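Local coordinates for putative dihydrodipicolinate synthase (Thermus thermophilus, PDB 2PCQ), which belongs to the dihydrodipicolinate synthetase family of TIM-barrel proteins and is built as an eight-stranded parallel barrel ringed by helices, at residues R62-L74 / A87-Y99. Sequence-based numbering, arbitrary orientation.
Sequences RKPFLVGLMEETL and AGAMALLATPPRY
Leu69 N donates to Leu93 O at 2.8 Å where strands 66-69 and 91-94 lie side by side and parallel in the TIM barrel, joined through helix 74-87 as a beta-alpha-beta unit. Val67 N donates a hydrogen bond to Ala91 O, while Val67 O accepts from Leu93 N, which stands above the carbonyl plane. Met90 N also bonds to Phe65 O, and Thr95 N to Leu69 O. The other edges are also paired: Leu66 and Gly68 bond to Val37, and Leu92 to Phe122. Leu69 CD1 meets Leu92 CD1 at 3.9 Å on the face turned to helix 74-87. At the start, the Phe65 ring lies with one face over Ala89 CA (3.9 Å to the centroid), brought there by a CG set between backbone N and carbonyl carbon (chi1 65°); a water links Phe65 N to Gly88 O. Towards the C-terminal ends of the segments, waters satisfy several backbone and side-chain groups. One accepts from Glu71 N and lies within bonding range of Leu69 O and Thr95 O; another accepts from Arg98 NE and also bonds Thr95 OG1. A third donates to Met70 O. Glu72, its chain bent at chi2 (-82°), sets OE2 over the face of the Arg98 guanidinium, the two planes 25° apart; OE2 is 3.6 Å from Arg98 NH1, a salt bridge of charge alone. The other oxygen, Glu72 OE1, is gripped on its syn side from opposite faces of the carboxylate plane, by Arg98 N at 2.9 Å and Tyr99 N at 3.0 Å.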
loop_
_atom_site.group_PDB
_atom_site.type_symbol
_atom_site.label_atom_id
_atom_site.label_comp_id
_atom_site.label_asym_id
_atom_site.label_seq_id
_atom_site.Cartn_x
_atom_site.Cartn_y
_atom_site.Cartn_z
ATOM N N ARG A 62 -23.591 28.313 19.908
ATOM C CA ARG A 62 -23.395 29.466 20.786
ATOM C C ARG A 62 -21.901 29.725 20.949
ATOM O O ARG A 62 -21.486 30.795 21.402
ATOM C CB ARG A 62 -24.013 29.217 22.169
ATOM C CG ARG A 62 -25.470 28.769 22.148
ATOM C CD ARG A 62 -26.107 28.826 23.541
ATOM N NE ARG A 62 -26.365 30.200 23.971
ATOM C CZ ARG A 62 -25.474 30.989 24.563
ATOM N NH1 ARG A 62 -24.249 30.547 24.817
ATOM N NH2 ARG A 62 -25.803 32.233 24.884
ATOM N N LYS A 63 -21.092 28.735 20.583
ATOM C CA LYS A 63 -19.643 28.856 20.689
ATOM C C LYS A 63 -19.022 28.849 19.295
ATOM O O LYS A 63 -19.623 28.346 18.350
ATOM C CB LYS A 63 -19.082 27.696 21.520
ATOM C CG LYS A 63 -19.662 27.617 22.923
ATOM C CD LYS A 63 -19.045 26.491 23.738
ATOM C CE LYS A 63 -19.678 26.420 25.123
ATOM N NZ LYS A 63 -19.084 25.349 25.970
ATOM N N PRO A 64 -17.816 29.427 19.146
ATOM C CA PRO A 64 -17.160 29.447 17.832
ATOM C C PRO A 64 -17.087 28.023 17.286
ATOM O O PRO A 64 -16.638 27.112 17.978
ATOM C CB PRO A 64 -15.777 30.016 18.144
ATOM C CG PRO A 64 -16.059 30.955 19.288
ATOM C CD PRO A 64 -17.009 30.144 20.151
ATOM N N PHE A 65 -17.526 27.831 16.048
ATOM C CA PHE A 65 -17.519 26.501 15.458
ATOM C C PHE A 65 -16.796 26.432 14.125
ATOM O O PHE A 65 -16.532 27.455 13.484
ATOM C CB PHE A 65 -18.956 26.000 15.291
ATOM C CG PHE A 65 -19.774 26.795 14.307
ATOM C CD1 PHE A 65 -20.032 26.297 13.032
ATOM C CD2 PHE A 65 -20.309 28.029 14.664
ATOM C CE1 PHE A 65 -20.816 27.015 12.126
ATOM C CE2 PHE A 65 -21.094 28.757 13.768
ATOM C CZ PHE A 65 -21.350 28.249 12.496
ATOM N N LEU A 66 -16.478 25.208 13.721
ATOM C CA LEU A 66 -15.795 24.956 12.465
ATOM C C LEU A 66 -16.732 24.180 11.559
ATOM O O LEU A 66 -17.606 23.450 12.029
ATOM C CB LEU A 66 -14.531 24.125 12.703
ATOM C CG LEU A 66 -13.448 24.679 13.628
ATOM C CD1 LEU A 66 -12.392 23.603 13.862
ATOM C CD2 LEU A 66 -12.824 25.924 13.009
ATOM N N VAL A 67 -16.558 24.349 10.255
ATOM C CA VAL A 67 -17.373 23.624 9.293
ATOM C C VAL A 67 -16.448 22.910 8.318
ATOM O O VAL A 67 -15.567 23.529 7.718
ATOM C CB VAL A 67 -18.304 24.564 8.505
ATOM C CG1 VAL A 67 -19.118 23.757 7.496
ATOM C CG2 VAL A 67 -19.232 25.293 9.464
ATOM N N GLY A 68 -16.641 21.605 8.175
ATOM C CA GLY A 68 -15.813 20.846 7.258
ATOM C C GLY A 68 -16.256 21.097 5.829
ATOM O O GLY A 68 -17.454 21.173 5.557
ATOM N N LEU A 69 -15.297 21.245 4.918
ATOM C CA LEU A 69 -15.614 21.471 3.515
ATOM C C LEU A 69 -14.881 20.417 2.699
ATOM O O LEU A 69 -13.651 20.441 2.575
ATOM C CB LEU A 69 -15.199 22.881 3.078
ATOM C CG LEU A 69 -15.724 23.328 1.709
ATOM C CD1 LEU A 69 -15.723 24.843 1.638
ATOM C CD2 LEU A 69 -14.881 22.732 0.602
HETATM N N MSE A 70 -15.647 19.474 2.166
HETATM C CA MSE A 70 -15.073 18.407 1.370
HETATM C C MSE A 70 -15.699 18.373 -0.018
HETATM O O MSE A 70 -16.766 17.789 -0.221
HETATM C CB MSE A 70 -15.284 17.079 2.074
HETATM C CG MSE A 70 -14.841 17.132 3.512
HETATM SE SE MSE A 70 -14.970 15.432 4.359
HETATM C CE MSE A 70 -14.750 16.035 6.187
ATOM N N GLU A 71 -15.027 19.021 -0.967
ATOM C CA GLU A 71 -15.490 19.089 -2.346
ATOM C C GLU A 71 -14.342 18.684 -3.264
ATOM O O GLU A 71 -13.183 18.632 -2.843
ATOM C CB GLU A 71 -15.959 20.505 -2.699
ATOM C CG GLU A 71 -17.122 21.040 -1.869
ATOM C CD GLU A 71 -18.373 20.181 -1.954
ATOM O OE1 GLU A 71 -18.650 19.615 -3.033
ATOM O OE2 GLU A 71 -19.093 20.083 -0.936
ATOM N N GLU A 72 -14.674 18.410 -4.521
ATOM C CA GLU A 72 -13.694 17.986 -5.510
ATOM C C GLU A 72 -13.187 19.143 -6.362
ATOM O O GLU A 72 -12.107 19.054 -6.937
ATOM C CB GLU A 72 -14.306 16.932 -6.436
ATOM C CG GLU A 72 -14.909 15.710 -5.743
ATOM C CD GLU A 72 -13.877 14.652 -5.365
ATOM O OE1 GLU A 72 -12.675 14.839 -5.663
ATOM O OE2 GLU A 72 -14.277 13.626 -4.769
ATOM N N THR A 73 -13.962 20.223 -6.451
ATOM C CA THR A 73 -13.574 21.368 -7.274
ATOM C C THR A 73 -13.921 22.715 -6.648
ATOM O O THR A 73 -14.724 22.795 -5.722
ATOM C CB THR A 73 -14.263 21.317 -8.648
ATOM O OG1 THR A 73 -15.675 21.523 -8.483
ATOM C CG2 THR A 73 -14.032 19.970 -9.312
ATOM N N LEU A 74 -13.316 23.775 -7.172
ATOM C CA LEU A 74 -13.575 25.115 -6.669
ATOM C C LEU A 74 -15.030 25.522 -6.904
ATOM O O LEU A 74 -15.669 26.080 -6.019
ATOM C CB LEU A 74 -12.608 26.114 -7.312
ATOM C CG LEU A 74 -11.178 25.991 -6.768
ATOM C CD1 LEU A 74 -10.224 26.864 -7.564
ATOM C CD2 LEU A 74 -11.172 26.390 -5.291
ATOM N N ALA A 87 -23.250 31.285 8.030
ATOM C CA ALA A 87 -23.649 30.658 9.285
ATOM C C ALA A 87 -22.834 31.215 10.447
ATOM O O ALA A 87 -23.167 30.994 11.606
ATOM C CB ALA A 87 -23.471 29.149 9.198
ATOM N N GLY A 88 -21.763 31.935 10.131
ATOM C CA GLY A 88 -20.934 32.515 11.170
ATOM C C GLY A 88 -19.793 31.614 11.605
ATOM O O GLY A 88 -19.238 31.786 12.691
ATOM N N ALA A 89 -19.428 30.655 10.758
ATOM C CA ALA A 89 -18.345 29.733 11.090
ATOM C C ALA A 89 -17.035 30.477 11.295
ATOM O O ALA A 89 -16.711 31.393 10.545
ATOM C CB ALA A 89 -18.185 28.686 9.984
HETATM N N MSE A 90 -16.290 30.062 12.315
HETATM C CA MSE A 90 -14.998 30.652 12.651
HETATM C C MSE A 90 -13.968 30.343 11.562
HETATM O O MSE A 90 -13.105 31.166 11.252
HETATM C CB MSE A 90 -14.547 30.106 14.008
HETATM C CG MSE A 90 -13.058 29.969 14.182
HETATM SE SE MSE A 90 -12.693 29.296 15.943
HETATM C CE MSE A 90 -13.443 27.495 15.695
ATOM N N ALA A 91 -14.073 29.157 10.974
ATOM C CA ALA A 91 -13.155 28.755 9.915
ATOM C C ALA A 91 -13.618 27.459 9.269
ATOM O O ALA A 91 -14.510 26.776 9.780
ATOM C CB ALA A 91 -11.742 28.585 10.470
ATOM N N LEU A 92 -13.009 27.131 8.138
ATOM C CA LEU A 92 -13.326 25.908 7.415
ATOM C C LEU A 92 -12.258 24.870 7.736
ATOM O O LEU A 92 -11.170 25.208 8.202
ATOM C CB LEU A 92 -13.309 26.160 5.906
ATOM C CG LEU A 92 -14.254 27.199 5.307
ATOM C CD1 LEU A 92 -13.834 27.484 3.877
ATOM C CD2 LEU A 92 -15.689 26.691 5.360
ATOM N N LEU A 93 -12.593 23.610 7.500
ATOM C CA LEU A 93 -11.665 22.504 7.679
ATOM C C LEU A 93 -11.809 21.823 6.326
ATOM O O LEU A 93 -12.721 21.027 6.116
ATOM C CB LEU A 93 -12.117 21.582 8.817
ATOM C CG LEU A 93 -11.101 21.457 9.961
ATOM C CD1 LEU A 93 -11.655 20.573 11.069
ATOM C CD2 LEU A 93 -9.808 20.881 9.425
ATOM N N ALA A 94 -10.923 22.167 5.400
ATOM C CA ALA A 94 -11.000 21.641 4.043
ATOM C C ALA A 94 -10.023 20.531 3.680
ATOM O O ALA A 94 -8.831 20.617 3.956
ATOM C CB ALA A 94 -10.855 22.791 3.047
ATOM N N THR A 95 -10.555 19.499 3.033
ATOM C CA THR A 95 -9.775 18.354 2.579
ATOM C C THR A 95 -9.365 18.603 1.126
ATOM O O THR A 95 -9.971 19.418 0.433
ATOM C CB THR A 95 -10.620 17.067 2.606
ATOM O OG1 THR A 95 -11.827 17.288 1.869
ATOM C CG2 THR A 95 -10.970 16.670 4.036
ATOM N N PRO A 96 -8.327 17.900 0.645
ATOM C CA PRO A 96 -7.887 18.083 -0.743
ATOM C C PRO A 96 -8.841 17.376 -1.706
ATOM O O PRO A 96 -9.574 16.471 -1.306
ATOM C CB PRO A 96 -6.511 17.408 -0.767
ATOM C CG PRO A 96 -6.089 17.366 0.678
ATOM C CD PRO A 96 -7.377 17.062 1.389
ATOM N N PRO A 97 -8.870 17.801 -2.981
ATOM C CA PRO A 97 -9.761 17.130 -3.935
ATOM C C PRO A 97 -9.321 15.658 -3.917
ATOM O O PRO A 97 -8.149 15.379 -3.673
ATOM C CB PRO A 97 -9.433 17.826 -5.253
ATOM C CG PRO A 97 -9.137 19.230 -4.805
ATOM C CD PRO A 97 -8.265 19.006 -3.578
ATOM N N ARG A 98 -10.233 14.729 -4.188
ATOM C CA ARG A 98 -9.901 13.300 -4.115
ATOM C C ARG A 98 -9.863 12.431 -5.370
ATOM O O ARG A 98 -8.835 11.830 -5.694
ATOM C CB ARG A 98 -10.860 12.610 -3.145
ATOM C CG ARG A 98 -10.711 12.988 -1.693
ATOM C CD ARG A 98 -12.059 12.843 -1.021
ATOM N NE ARG A 98 -12.850 14.043 -1.232
ATOM C CZ ARG A 98 -14.172 14.073 -1.351
ATOM N NH1 ARG A 98 -14.884 12.955 -1.291
ATOM N NH2 ARG A 98 -14.777 15.239 -1.513
ATOM N N TYR A 99 -11.004 12.334 -6.040
ATOM C CA TYR A 99 -11.148 11.477 -7.205
ATOM C C TYR A 99 -10.013 11.507 -8.234
ATOM O O TYR A 99 -9.511 10.453 -8.620
ATOM C CB TYR A 99 -12.486 11.762 -7.889
ATOM C CG TYR A 99 -12.979 10.614 -8.731
ATOM C CD1 TYR A 99 -13.723 9.576 -8.168
ATOM C CD2 TYR A 99 -12.683 10.551 -10.090
ATOM C CE1 TYR A 99 -14.163 8.500 -8.946
ATOM C CE2 TYR A 99 -13.116 9.480 -10.877
ATOM C CZ TYR A 99 -13.852 8.463 -10.300
ATOM O OH TYR A 99 -14.272 7.410 -11.079
HETATM O O HOH W 1 -17.981 30.561 14.873
HETATM O O HOH W 2 -12.564 20.282 0.070
HETATM O O HOH W 3 -17.203 15.603 -2.039
HETATM O O HOH W 4 -12.218 17.052 -0.834
#